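Local coordinates for protein particle-associated glycoside hydrolase (Acinetobacter phage Fri1, PDB 6C72) that probably cleaves the capsular polysaccharide of Acinetobacter baumannii as a tailspike depolymerase, degrading the host capsule during virus entry, at residues T230-D235 with N256-N261; C262-A267 with V280-C285; H177-H182 with S202-L207; E242-R247 with N270-V275. All coordinates share one frame; numbering follows the deposited sequence.

Interaction 1 of 4, residues T230-D235 with N256-N261; sequences TAKWVD and NHYFEN. With ZN (zinc ion), chain M.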
loop_
_atom_site.group_PDB
_atom_site.type_symbol
_atom_site.label_atom_id
_atom_site.label_comp_id
_atom_site.label_asym_id
_atom_site.label_seq_id
_atom_site.Cartn_x
_atom_site.Cartn_y
_atom_site.Cartn_z
ATOM N N THR A 230 12.326 1.764 -17.350
ATOM C CA THR A 230 11.790 2.965 -16.712
ATOM C C THR A 230 11.477 4.034 -17.754
ATOM O O THR A 230 12.324 4.347 -18.598
ATOM C CB THR A 230 12.790 3.516 -15.686
ATOM O OG1 THR A 230 13.082 2.502 -14.703
ATOM C CG2 THR A 230 12.244 4.763 -15.020
ATOM N N ALA A 231 10.282 4.629 -17.674
ATOM C CA ALA A 231 9.897 5.711 -18.574
ATOM C C ALA A 231 9.257 6.842 -17.785
ATOM O O ALA A 231 8.426 6.601 -16.897
ATOM C CB ALA A 231 8.934 5.234 -19.668
ATOM N N LYS A 232 9.662 8.075 -18.106
ATOM C CA LYS A 232 9.130 9.279 -17.474
ATOM C C LYS A 232 8.909 10.362 -18.521
ATOM O O LYS A 232 9.763 10.578 -19.387
ATOM C CB LYS A 232 10.074 9.802 -16.389
ATOM C CG LYS A 232 10.175 8.879 -15.210
ATOM C CD LYS A 232 11.307 9.257 -14.279
ATOM C CE LYS A 232 11.351 8.313 -13.070
ATOM N NZ LYS A 232 11.905 9.000 -11.857
ATOM N N TRP A 233 7.764 11.044 -18.431
ATOM C CA TRP A 233 7.418 12.138 -19.346
ATOM C C TRP A 233 7.539 11.689 -20.807
ATOM O O TRP A 233 8.257 12.283 -21.617
ATOM C CB TRP A 233 8.277 13.368 -19.072
ATOM C CG TRP A 233 8.091 13.902 -17.708
ATOM C CD1 TRP A 233 8.956 13.779 -16.656
ATOM C CD2 TRP A 233 6.979 14.668 -17.227
ATOM N NE1 TRP A 233 8.449 14.415 -15.546
ATOM C CE2 TRP A 233 7.237 14.968 -15.867
ATOM C CE3 TRP A 233 5.788 15.120 -17.806
ATOM C CZ2 TRP A 233 6.348 15.703 -15.080
ATOM C CZ3 TRP A 233 4.905 15.850 -17.024
ATOM C CH2 TRP A 233 5.193 16.136 -15.675
ATOM N N VAL A 234 6.848 10.598 -21.131
ATOM C CA VAL A 234 6.789 10.068 -22.486
ATOM C C VAL A 234 5.332 9.979 -22.911
ATOM O O VAL A 234 4.502 9.419 -22.189
ATOM C CB VAL A 234 7.469 8.690 -22.590
ATOM C CG1 VAL A 234 7.052 8.005 -23.875
ATOM C CG2 VAL A 234 8.976 8.858 -22.553
ATOM N N ASP A 235 5.030 10.516 -24.086
ATOM C CA ASP A 235 3.739 10.342 -24.728
ATOM C C ASP A 235 3.908 9.404 -25.915
ATOM O O ASP A 235 4.994 9.307 -26.495
ATOM C CB ASP A 235 3.162 11.686 -25.193
ATOM C CG ASP A 235 2.855 12.638 -24.032
ATOM O OD1 ASP A 235 3.069 12.271 -22.854
ATOM O OD2 ASP A 235 2.378 13.761 -24.300
ATOM N N ASN A 256 9.582 -5.392 -12.845
ATOM C CA ASN A 256 10.059 -4.173 -12.199
ATOM C C ASN A 256 10.018 -2.985 -13.160
ATOM O O ASN A 256 10.961 -2.198 -13.252
ATOM C CB ASN A 256 11.467 -4.389 -11.626
ATOM C CG ASN A 256 11.913 -3.259 -10.728
ATOM O OD1 ASN A 256 11.094 -2.635 -10.056
ATOM N ND2 ASN A 256 13.212 -2.981 -10.716
ATOM N N HIS A 257 8.931 -2.864 -13.915
ATOM C CA HIS A 257 8.807 -1.778 -14.872
ATOM C C HIS A 257 8.036 -0.625 -14.253
ATOM O O HIS A 257 6.993 -0.824 -13.628
ATOM C CB HIS A 257 8.125 -2.254 -16.151
ATOM C CG HIS A 257 8.823 -3.405 -16.800
ATOM N ND1 HIS A 257 10.178 -3.400 -17.049
ATOM C CD2 HIS A 257 8.354 -4.580 -17.283
ATOM C CE1 HIS A 257 10.517 -4.528 -17.651
ATOM N NE2 HIS A 257 9.428 -5.259 -17.805
ATOM N N TYR A 258 8.523 0.585 -14.477
ATOM C CA TYR A 258 7.982 1.758 -13.822
ATOM C C TYR A 258 7.719 2.851 -14.848
ATOM O O TYR A 258 8.593 3.167 -15.660
ATOM C CB TYR A 258 8.942 2.246 -12.743
ATOM C CG TYR A 258 8.381 3.381 -11.953
ATOM C CD1 TYR A 258 7.458 3.161 -10.950
ATOM C CD2 TYR A 258 8.759 4.688 -12.228
ATOM C CE1 TYR A 258 6.932 4.213 -10.225
ATOM C CE2 TYR A 258 8.247 5.737 -11.515
ATOM C CZ TYR A 258 7.325 5.495 -10.521
ATOM O OH TYR A 258 6.807 6.550 -9.813
ATOM N N PHE A 259 6.523 3.425 -14.798
ATOM C CA PHE A 259 6.106 4.492 -15.697
ATOM C C PHE A 259 5.479 5.611 -14.880
ATOM O O PHE A 259 4.601 5.359 -14.047
ATOM C CB PHE A 259 5.106 3.984 -16.745
ATOM C CG PHE A 259 5.602 2.794 -17.518
ATOM C CD1 PHE A 259 5.441 1.502 -17.012
ATOM C CD2 PHE A 259 6.234 2.965 -18.739
ATOM C CE1 PHE A 259 5.899 0.396 -17.714
ATOM C CE2 PHE A 259 6.699 1.861 -19.459
ATOM C CZ PHE A 259 6.531 0.560 -18.938
ATOM N N GLU A 260 5.937 6.838 -15.111
ATOM C CA GLU A 260 5.383 7.993 -14.419
ATOM C C GLU A 260 5.242 9.157 -15.385
ATOM O O GLU A 260 6.117 9.378 -16.220
ATOM C CB GLU A 260 6.248 8.417 -13.236
ATOM C CG GLU A 260 5.574 9.458 -12.371
ATOM C CD GLU A 260 6.406 9.820 -11.170
ATOM O OE1 GLU A 260 7.356 9.060 -10.868
ATOM O OE2 GLU A 260 6.120 10.861 -10.538
ATOM N N ASN A 261 4.142 9.896 -15.273
ATOM C CA ASN A 261 3.934 11.098 -16.081
ATOM C C ASN A 261 3.961 10.776 -17.570
ATOM O O ASN A 261 4.507 11.533 -18.370
ATOM C CB ASN A 261 4.965 12.177 -15.743
ATOM C CG ASN A 261 4.875 12.631 -14.297
ATOM O OD1 ASN A 261 3.814 13.044 -13.835
ATOM N ND2 ASN A 261 5.986 12.536 -13.571
HETATM ZN ZN ZN M . 6.992 10.842 -8.322
HETATM O O HOH W 1 12.382 0.324 -13.326
HETATM O O HOH W 2 9.976 10.046 -10.645
HETATM O O HOH W 3 4.770 13.281 -21.253
HETATM O O HOH W 4 5.328 11.818 -7.348
#

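Interaction 2 of 4, residues C262-A267 with V280-C285; sequences CNFLDA and VTFKNC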
loop_
_atom_site.group_PDB
_atom_site.type_symbol
_atom_site.label_atom_id
_atom_site.label_comp_id
_atom_site.label_asym_id
_atom_site.label_seq_id
_atom_site.Cartn_x
_atom_site.Cartn_y
_atom_site.Cartn_z
ATOM N N CYS A 262 3.426 9.619 -17.941
ATOM C CA CYS A 262 3.379 9.191 -19.331
ATOM C C CYS A 262 1.947 9.250 -19.841
ATOM O O CYS A 262 0.998 9.053 -19.088
ATOM C CB CYS A 262 3.938 7.768 -19.500
ATOM S SG CYS A 262 5.729 7.628 -19.184
ATOM N N ASN A 263 1.789 9.519 -21.127
ATOM C CA ASN A 263 0.470 9.596 -21.741
ATOM C C ASN A 263 0.439 8.653 -22.925
ATOM O O ASN A 263 1.040 8.933 -23.970
ATOM C CB ASN A 263 0.133 11.019 -22.170
ATOM C CG ASN A 263 0.123 11.972 -21.003
ATOM O OD1 ASN A 263 -0.732 11.868 -20.135
ATOM N ND2 ASN A 263 1.065 12.912 -20.976
ATOM N N PHE A 264 -0.252 7.537 -22.763
ATOM C CA PHE A 264 -0.391 6.564 -23.840
ATOM C C PHE A 264 -1.689 6.890 -24.572
ATOM O O PHE A 264 -2.788 6.585 -24.098
ATOM C CB PHE A 264 -0.330 5.153 -23.267
ATOM C CG PHE A 264 0.890 4.925 -22.402
ATOM C CD1 PHE A 264 2.126 4.687 -22.975
ATOM C CD2 PHE A 264 0.813 4.998 -21.023
ATOM C CE1 PHE A 264 3.253 4.492 -22.196
ATOM C CE2 PHE A 264 1.945 4.801 -20.238
ATOM C CZ PHE A 264 3.162 4.538 -20.829
ATOM N N LEU A 265 -1.562 7.552 -25.722
ATOM C CA LEU A 265 -2.726 8.114 -26.391
ATOM C C LEU A 265 -3.205 7.183 -27.493
ATOM O O LEU A 265 -3.050 5.962 -27.379
ATOM C CB LEU A 265 -2.411 9.503 -26.948
ATOM C CG LEU A 265 -1.788 10.487 -25.956
ATOM C CD1 LEU A 265 -1.473 11.831 -26.645
ATOM C CD2 LEU A 265 -2.682 10.710 -24.744
ATOM N N ASP A 266 -3.748 7.755 -28.568
ATOM C CA ASP A 266 -4.471 6.966 -29.550
ATOM C C ASP A 266 -3.574 5.906 -30.172
ATOM O O ASP A 266 -2.410 6.158 -30.500
ATOM C CB ASP A 266 -5.038 7.863 -30.650
ATOM C CG ASP A 266 -3.952 8.642 -31.380
ATOM O OD1 ASP A 266 -3.337 9.534 -30.757
ATOM O OD2 ASP A 266 -3.682 8.341 -32.569
ATOM N N ALA A 267 -4.132 4.708 -30.306
ATOM C CA ALA A 267 -3.506 3.604 -31.010
ATOM C C ALA A 267 -4.623 2.770 -31.618
ATOM O O ALA A 267 -5.742 2.746 -31.099
ATOM C CB ALA A 267 -2.622 2.767 -30.082
ATOM N N VAL A 280 4.595 -4.291 -12.316
ATOM C CA VAL A 280 4.585 -3.094 -13.142
ATOM C C VAL A 280 3.782 -2.010 -12.440
ATOM O O VAL A 280 2.704 -2.276 -11.895
ATOM C CB VAL A 280 3.988 -3.395 -14.530
ATOM C CG1 VAL A 280 4.047 -2.147 -15.434
ATOM C CG2 VAL A 280 4.688 -4.592 -15.145
ATOM N N THR A 281 4.298 -0.785 -12.450
ATOM C CA THR A 281 3.608 0.322 -11.808
ATOM C C THR A 281 3.458 1.486 -12.778
ATOM O O THR A 281 4.432 1.916 -13.403
ATOM C CB THR A 281 4.341 0.775 -10.541
ATOM O OG1 THR A 281 4.334 -0.292 -9.589
ATOM C CG2 THR A 281 3.655 1.986 -9.929
ATOM N N PHE A 282 2.237 1.994 -12.881
ATOM C CA PHE A 282 1.940 3.241 -13.566
ATOM C C PHE A 282 1.502 4.253 -12.518
ATOM O O PHE A 282 0.597 3.972 -11.729
ATOM C CB PHE A 282 0.838 3.049 -14.611
ATOM C CG PHE A 282 1.202 2.099 -15.721
ATOM C CD1 PHE A 282 0.967 0.731 -15.591
ATOM C CD2 PHE A 282 1.757 2.570 -16.904
ATOM C CE1 PHE A 282 1.288 -0.156 -16.623
ATOM C CE2 PHE A 282 2.077 1.692 -17.933
ATOM C CZ PHE A 282 1.845 0.326 -17.792
ATOM N N LYS A 283 2.159 5.408 -12.492
ATOM C CA LYS A 283 1.819 6.495 -11.583
ATOM C C LYS A 283 1.627 7.776 -12.381
ATOM O O LYS A 283 2.521 8.176 -13.131
ATOM C CB LYS A 283 2.903 6.694 -10.528
ATOM C CG LYS A 283 2.530 7.712 -9.462
ATOM C CD LYS A 283 3.785 8.274 -8.818
ATOM C CE LYS A 283 4.285 7.376 -7.699
ATOM N NZ LYS A 283 3.577 7.693 -6.403
ATOM N N ASN A 284 0.464 8.412 -12.219
ATOM C CA ASN A 284 0.143 9.671 -12.904
ATOM C C ASN A 284 0.345 9.539 -14.411
ATOM O O ASN A 284 0.955 10.397 -15.061
ATOM C CB ASN A 284 0.950 10.842 -12.334
ATOM C CG ASN A 284 0.389 12.206 -12.755
ATOM O OD1 ASN A 284 -0.829 12.382 -12.894
ATOM N ND2 ASN A 284 1.283 13.180 -12.965
ATOM N N CYS A 285 -0.108 8.418 -14.962
ATOM C CA CYS A 285 -0.104 8.193 -16.398
ATOM C C CYS A 285 -1.537 8.232 -16.900
ATOM O O CYS A 285 -2.469 8.043 -16.131
ATOM C CB CYS A 285 0.541 6.843 -16.741
ATOM S SG CYS A 285 2.266 6.719 -16.208
HETATM O O HOH W 5 0.231 12.085 -17.321
#

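Interaction 3 of 4, residues H177-H182 with S202-L207; sequences HGTFWH and SNLKML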
loop_
_atom_site.group_PDB
_atom_site.type_symbol
_atom_site.label_atom_id
_atom_site.label_comp_id
_atom_site.label_asym_id
_atom_site.label_seq_id
_atom_site.Cartn_x
_atom_site.Cartn_y
_atom_site.Cartn_z
ATOM N N HIS A 177 6.534 18.515 -25.877
ATOM C CA HIS A 177 7.682 17.720 -26.284
ATOM C C HIS A 177 8.376 18.369 -27.475
ATOM O O HIS A 177 7.731 18.965 -28.345
ATOM C CB HIS A 177 7.252 16.290 -26.605
ATOM C CG HIS A 177 6.914 15.490 -25.387
ATOM N ND1 HIS A 177 7.860 15.126 -24.455
ATOM C CD2 HIS A 177 5.732 15.013 -24.932
ATOM C CE1 HIS A 177 7.278 14.454 -23.480
ATOM N NE2 HIS A 177 5.988 14.370 -23.745
ATOM N N GLY A 178 9.703 18.297 -27.482
ATOM C CA GLY A 178 10.474 18.803 -28.602
ATOM C C GLY A 178 11.056 17.689 -29.453
ATOM O O GLY A 178 11.420 17.907 -30.606
ATOM N N THR A 179 11.157 16.490 -28.894
ATOM C CA THR A 179 11.680 15.337 -29.604
ATOM C C THR A 179 10.509 14.452 -30.015
ATOM O O THR A 179 9.703 14.056 -29.165
ATOM C CB THR A 179 12.664 14.567 -28.725
ATOM O OG1 THR A 179 13.723 15.438 -28.320
ATOM C CG2 THR A 179 13.258 13.372 -29.486
ATOM N N PHE A 180 10.409 14.154 -31.312
ATOM C CA PHE A 180 9.368 13.276 -31.842
ATOM C C PHE A 180 10.039 12.068 -32.487
ATOM O O PHE A 180 10.610 12.172 -33.583
ATOM C CB PHE A 180 8.476 14.009 -32.843
ATOM C CG PHE A 180 7.761 15.186 -32.256
ATOM C CD1 PHE A 180 6.554 15.016 -31.589
ATOM C CD2 PHE A 180 8.283 16.474 -32.381
ATOM C CE1 PHE A 180 5.896 16.105 -31.043
ATOM C CE2 PHE A 180 7.631 17.564 -31.838
ATOM C CZ PHE A 180 6.441 17.388 -31.178
ATOM N N TRP A 181 9.905 10.914 -31.843
ATOM C CA TRP A 181 10.686 9.729 -32.185
ATOM C C TRP A 181 9.809 8.761 -32.977
ATOM O O TRP A 181 8.822 8.230 -32.450
ATOM C CB TRP A 181 11.227 9.100 -30.906
ATOM C CG TRP A 181 12.251 8.042 -31.100
ATOM C CD1 TRP A 181 12.855 7.686 -32.257
ATOM C CD2 TRP A 181 12.778 7.178 -30.086
ATOM N NE1 TRP A 181 13.730 6.660 -32.037
ATOM C CE2 TRP A 181 13.708 6.330 -30.708
ATOM C CE3 TRP A 181 12.545 7.036 -28.711
ATOM C CZ2 TRP A 181 14.410 5.344 -30.006
ATOM C CZ3 TRP A 181 13.244 6.059 -28.013
ATOM C CH2 TRP A 181 14.165 5.226 -28.662
ATOM N N HIS A 182 10.153 8.559 -34.246
ATOM C CA HIS A 182 9.463 7.636 -35.134
ATOM C C HIS A 182 10.350 6.434 -35.397
ATOM O O HIS A 182 11.549 6.447 -35.120
ATOM C CB HIS A 182 9.121 8.262 -36.491
ATOM C CG HIS A 182 8.471 9.609 -36.434
ATOM N ND1 HIS A 182 7.206 9.841 -36.930
ATOM C CD2 HIS A 182 8.936 10.811 -36.016
ATOM C CE1 HIS A 182 6.911 11.121 -36.799
ATOM N NE2 HIS A 182 7.940 11.728 -36.238
ATOM N N SER A 202 12.907 8.722 -21.778
ATOM C CA SER A 202 12.247 9.832 -21.102
ATOM C C SER A 202 12.236 11.083 -21.966
ATOM O O SER A 202 13.004 11.219 -22.929
ATOM C CB SER A 202 12.891 10.146 -19.751
ATOM O OG SER A 202 14.144 10.744 -19.913
ATOM N N ASN A 203 11.324 11.989 -21.603
ATOM C CA ASN A 203 11.300 13.361 -22.107
ATOM C C ASN A 203 11.182 13.405 -23.630
ATOM O O ASN A 203 11.910 14.135 -24.302
ATOM C CB ASN A 203 12.537 14.147 -21.640
ATOM C CG ASN A 203 12.630 14.268 -20.134
ATOM O OD1 ASN A 203 11.810 13.719 -19.413
ATOM N ND2 ASN A 203 13.627 14.992 -19.654
ATOM N N LEU A 204 10.244 12.639 -24.179
ATOM C CA LEU A 204 10.021 12.682 -25.619
ATOM C C LEU A 204 8.627 12.165 -25.932
ATOM O O LEU A 204 7.943 11.605 -25.075
ATOM C CB LEU A 204 11.099 11.889 -26.377
ATOM C CG LEU A 204 11.408 10.436 -26.003
ATOM C CD1 LEU A 204 10.377 9.447 -26.538
ATOM C CD2 LEU A 204 12.814 10.076 -26.500
ATOM N N LYS A 205 8.224 12.354 -27.185
ATOM C CA LYS A 205 6.972 11.836 -27.717
ATOM C C LYS A 205 7.273 10.851 -28.841
ATOM O O LYS A 205 8.150 11.103 -29.676
ATOM C CB LYS A 205 6.078 12.961 -28.246
ATOM C CG LYS A 205 4.737 12.474 -28.749
ATOM C CD LYS A 205 3.722 13.595 -28.788
ATOM C CE LYS A 205 2.332 13.079 -29.130
ATOM N NZ LYS A 205 1.295 14.154 -29.045
ATOM N N MET A 206 6.561 9.730 -28.857
ATOM C CA MET A 206 6.708 8.721 -29.895
ATOM C C MET A 206 5.487 8.766 -30.803
ATOM O O MET A 206 4.355 8.842 -30.323
ATOM C CB MET A 206 6.894 7.322 -29.290
ATOM C CG MET A 206 8.080 7.209 -28.317
ATOM S SD MET A 206 8.323 5.576 -27.530
ATOM C CE MET A 206 9.663 4.889 -28.461
ATOM N N LEU A 207 5.718 8.737 -32.113
ATOM C CA LEU A 207 4.663 8.876 -33.108
ATOM C C LEU A 207 4.625 7.649 -34.006
ATOM O O LEU A 207 5.668 7.088 -34.362
ATOM C CB LEU A 207 4.873 10.153 -33.973
ATOM C CG LEU A 207 4.731 11.469 -33.205
ATOM C CD1 LEU A 207 5.090 12.673 -34.080
ATOM C CD2 LEU A 207 3.331 11.642 -32.621
HETATM O O HOH W 6 10.527 16.116 -25.772
#

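Interaction 4 of 4, residues E242-R247 with N270-V275; sequences EGLYIR and NTAALV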
loop_
_atom_site.group_PDB
_atom_site.type_symbol
_atom_site.label_atom_id
_atom_site.label_comp_id
_atom_site.label_asym_id
_atom_site.label_seq_id
_atom_site.Cartn_x
_atom_site.Cartn_y
_atom_site.Cartn_z
ATOM N N GLU A 242 0.030 -0.829 -30.342
ATOM C CA GLU A 242 0.049 -0.218 -29.020
ATOM C C GLU A 242 1.190 0.784 -28.913
ATOM O O GLU A 242 2.262 0.601 -29.495
ATOM C CB GLU A 242 0.203 -1.263 -27.901
ATOM C CG GLU A 242 -1.065 -2.033 -27.576
ATOM C CD GLU A 242 -1.218 -3.276 -28.435
ATOM O OE1 GLU A 242 -0.187 -3.810 -28.911
ATOM O OE2 GLU A 242 -2.369 -3.718 -28.634
ATOM N N GLY A 243 0.959 1.832 -28.127
ATOM C CA GLY A 243 2.062 2.701 -27.765
ATOM C C GLY A 243 3.081 2.004 -26.880
ATOM O O GLY A 243 4.285 2.241 -27.001
ATOM N N LEU A 244 2.613 1.125 -25.994
ATOM C CA LEU A 244 3.450 0.353 -25.085
ATOM C C LEU A 244 2.975 -1.093 -25.102
ATOM O O LEU A 244 1.769 -1.350 -25.029
ATOM C CB LEU A 244 3.376 0.921 -23.661
ATOM C CG LEU A 244 3.958 0.084 -22.515
ATOM C CD1 LEU A 244 5.468 -0.080 -22.613
ATOM C CD2 LEU A 244 3.543 0.653 -21.154
ATOM N N TYR A 245 3.917 -2.027 -25.209
ATOM C CA TYR A 245 3.621 -3.452 -25.298
ATOM C C TYR A 245 4.700 -4.205 -24.532
ATOM O O TYR A 245 5.889 -4.073 -24.839
ATOM C CB TYR A 245 3.565 -3.895 -26.759
ATOM C CG TYR A 245 3.215 -5.347 -27.007
ATOM C CD1 TYR A 245 1.900 -5.741 -27.188
ATOM C CD2 TYR A 245 4.209 -6.316 -27.108
ATOM C CE1 TYR A 245 1.568 -7.055 -27.441
ATOM C CE2 TYR A 245 3.893 -7.643 -27.360
ATOM C CZ TYR A 245 2.566 -8.007 -27.525
ATOM O OH TYR A 245 2.242 -9.324 -27.784
ATOM N N ILE A 246 4.303 -4.972 -23.522
ATOM C CA ILE A 246 5.260 -5.630 -22.644
ATOM C C ILE A 246 5.034 -7.133 -22.714
ATOM O O ILE A 246 4.012 -7.645 -22.232
ATOM C CB ILE A 246 5.143 -5.126 -21.208
ATOM C CG1 ILE A 246 5.172 -3.580 -21.196
ATOM C CG2 ILE A 246 6.235 -5.757 -20.367
ATOM C CD1 ILE A 246 5.258 -2.967 -19.816
ATOM N N ARG A 247 6.012 -7.852 -23.254
ATOM C CA ARG A 247 5.901 -9.304 -23.344
ATOM C C ARG A 247 7.292 -9.903 -23.207
ATOM O O ARG A 247 8.101 -9.803 -24.131
ATOM C CB ARG A 247 5.251 -9.711 -24.664
ATOM C CG ARG A 247 4.974 -11.184 -24.746
ATOM C CD ARG A 247 4.493 -11.643 -26.095
ATOM N NE ARG A 247 4.048 -13.014 -25.964
ATOM C CZ ARG A 247 3.892 -13.866 -26.971
ATOM N NH1 ARG A 247 4.159 -13.480 -28.214
ATOM N NH2 ARG A 247 3.477 -15.110 -26.725
ATOM N N ASN A 270 -4.768 -1.098 -28.892
ATOM C CA ASN A 270 -4.904 -0.620 -27.522
ATOM C C ASN A 270 -3.910 0.504 -27.289
ATOM O O ASN A 270 -2.859 0.551 -27.929
ATOM C CB ASN A 270 -4.637 -1.743 -26.497
ATOM C CG ASN A 270 -5.336 -3.037 -26.856
ATOM O OD1 ASN A 270 -6.554 -3.144 -26.732
ATOM N ND2 ASN A 270 -4.578 -4.013 -27.328
ATOM N N THR A 271 -4.222 1.409 -26.363
ATOM C CA THR A 271 -3.224 2.416 -26.019
ATOM C C THR A 271 -1.978 1.754 -25.455
ATOM O O THR A 271 -0.864 2.245 -25.656
ATOM C CB THR A 271 -3.766 3.438 -25.017
ATOM O OG1 THR A 271 -4.035 2.796 -23.764
ATOM C CG2 THR A 271 -5.016 4.142 -25.539
ATOM N N ALA A 272 -2.151 0.660 -24.721
ATOM C CA ALA A 272 -1.044 -0.056 -24.108
ATOM C C ALA A 272 -1.505 -1.471 -23.777
ATOM O O ALA A 272 -2.692 -1.703 -23.531
ATOM C CB ALA A 272 -0.551 0.652 -22.840
ATOM N N ALA A 273 -0.558 -2.411 -23.750
ATOM C CA ALA A 273 -0.903 -3.793 -23.458
ATOM C C ALA A 273 0.179 -4.427 -22.605
ATOM O O ALA A 273 1.374 -4.247 -22.868
ATOM C CB ALA A 273 -1.109 -4.614 -24.738
ATOM N N LEU A 274 -0.250 -5.141 -21.568
ATOM C CA LEU A 274 0.612 -6.002 -20.773
ATOM C C LEU A 274 0.263 -7.431 -21.144
ATOM O O LEU A 274 -0.886 -7.853 -20.970
ATOM C CB LEU A 274 0.418 -5.771 -19.273
ATOM C CG LEU A 274 0.505 -4.331 -18.756
ATOM C CD1 LEU A 274 0.582 -4.331 -17.239
ATOM C CD2 LEU A 274 1.707 -3.626 -19.347
ATOM N N VAL A 275 1.252 -8.183 -21.629
ATOM C CA VAL A 275 1.029 -9.510 -22.179
ATOM C C VAL A 275 1.761 -10.592 -21.391
ATOM O O VAL A 275 1.211 -11.675 -21.159
ATOM C CB VAL A 275 1.440 -9.547 -23.663
ATOM C CG1 VAL A 275 1.258 -10.920 -24.247
ATOM C CG2 VAL A 275 0.645 -8.503 -24.442
#

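Interaction 1 of 4, residues T230-D235 with N256-N261
Strands 230-232 and 256-260 run parallel, 4.9 Å apart at 2°, pairing Thr230 with Tyr258, Ala231 with Phe259 and Lys232 with Glu260. Three backbone bonds set this register, among them Ala231 N to Tyr258 O at 3.0 Å. On the Ala231 face, CB touches Phe259 CD2 at 3.6 Å. On the Lys232 face, Tyr258 OH donates to Glu260 OE1 at 2.8 Å, meeting it from above the carboxylate plane, while one water joins that oxygen to Lys232 NZ. Glu260 OE2 binds zinc at 2.4 Å. At the corner, Asn261 stacks on the Trp233 indole, amide and ring 13° apart, with its CB 3.5 Å from the centroid of the six-membered ring. Asn261 OD1 bonds Asn284 ND2, a rung of the kind that builds asparagine ladders in parallel beta-helices. Asn256 ND2 of a neighbouring subunit hydrogen-bonds Glu260 OE2, the zinc-binding oxygen. Within the chain, strand 230-232 lies between 200-202 and 255-260, and 280-283 continues the row beyond.

Interaction 2 of 4, residues C262-A267 with V280-C285
Cys262 and Cys285 meet where two successive turns of the parallel beta-helix pass a corner, their CA atoms 4.7 Å apart. Along 280-285, Val280 and Thr281 lead up strand 280-283, Val280 leaning on Phe259 of the neighbouring strand. Phe282 follows. Its CG stands anti to the carbonyl carbon (chi1 -63°), and farther out the ring edge, at CE2, meets Phe264 CE2 at 3.9 Å; the two side chains cross at about a right angle. Phe282 also stacks on Phe259 and meets Phe287 edge-to-face, an aromatic cluster in the coil interior. Lys283 points away from 262-267, and its side chain touches Tyr258 and Glu260. Asn284 makes the bend with positive phi and psi, and its carbonyl O accepts from a water that also donates to Asn263 OD1. Cys285 then returns to the partner segment, its CB 4.3 Å from Phe264 CE2. Its sulfur accepts a hydrogen bond from Cys262 N, with SG 3.6 Å from that nitrogen and an N-H...S angle of 155°.

Interaction 3 of 4, residues H177-H182 with S202-L207
Trp181 and Met206 pair within a parallel beta-bridge that joins strands 179-182 and 204-207, neighbouring turns of the beta-helix. The strand axes approach to 4.6 Å and their directions differ by 33°. Lys205 is gripped at both backbone polar atoms: its N donates to Thr179 O at 3.0 Å and its O accepts from Trp181 N at 2.8 Å. Leu207 N completes the run to Trp181 O, from above the carbonyl plane. On the Trp181 face, the Met206 chain bends at chi3 (102°), and its CE lies 3.6 Å from Trp181 CE3; Leu204 CD2 adds a second contact with CE3. Phe180 CD1 packs against Leu207 CD1 at 3.7 Å. Beyond the bridges, Leu207 CB sits over the His182 ring, 4.0 Å from its centroid, a CH-pi contact. His177 lays its ring beneath the backbone of Leu204, whose O stands 3.3 Å above the ring plane, and one water bonds His177 ND1, Thr179 N and Asn203 O. His182 NE2 hydrogen-bonds His134, a residue seen to bind zinc in this protein. With Ser209 O at ND1 and His134 ND1 at NE2, both His182 nitrogens are engaged, which would fix the rotation of the ring that Leu207 packs against.

Interaction 4 of 4, residues E242-R247 with N270-V275
Glu242 and Asn270 lie side by side, carboxylate and amide planes 15° apart. Asn270 ND2 donates to Glu242 OE2 at 2.6 Å, approaching on the anti side of the carboxylate and 24° out of its plane; the N-H...O angle of 140° shows a bent bond. A bend at chi2 brings Glu242 CD beside the Asn270 amide; separately, Glu242 CG packs 3.8 Å from Ala273 CB. Val275 wedges between two side chains: CG2 meets Tyr245 CE1 at 3.5 Å, and CG1 rests 3.8 Å from Arg247 CG. On the face of Ile246 and Leu274, Ile246 CD1 touches Leu274 CD2 at 3.6 Å. The backbones run almost exactly parallel, strand axes 4.7 Å apart, as in neighbouring turns of a right-handed parallel beta-helix. Ala273 N bonds Leu244 O at 2.9 Å, while Ala273 O accepts from Ile246 N and Ile246 O from Val275 N. Gly243 N adds a weak bond to Thr271 O. In the next shell, Arg269 NE forms a salt bridge with Glu242 OE2, giving that oxygen a second donor that would stabilise its charge. Arg247 NE forms a salt bridge with Asp310 OD1. Strand 220-224 flanks 244-247, and Phe259 leans on Leu244 and Ile246 from strand 255-260.

The four contacts tie together neighbouring turns of one beta-helix. Interactions 1 and 2 are the nearest, centres about 7 Å apart, sharing the corner linked by the Asn261 OD1 to Asn284 ND2 hydrogen bond (2.7 Å) and where Asp235 OD1 faces Asn263 ND2 at 2.8 Å. Interaction 3 joins interaction 1 through Asp235 O and Met206 N, 2.9 Å apart. Interaction 4 touches interactions 1 and 2: Leu244 CD2 lies 3.7 Å from Phe259 CZ of interaction 1, and also touches Phe282 of interaction 2. Interactions 3 and 4 do not touch, centres about 18 Å apart. Zinc is bound in interaction 1, and another zinc lies about 4 Å from the nearest atom of the Phe180 side chain of interaction 3.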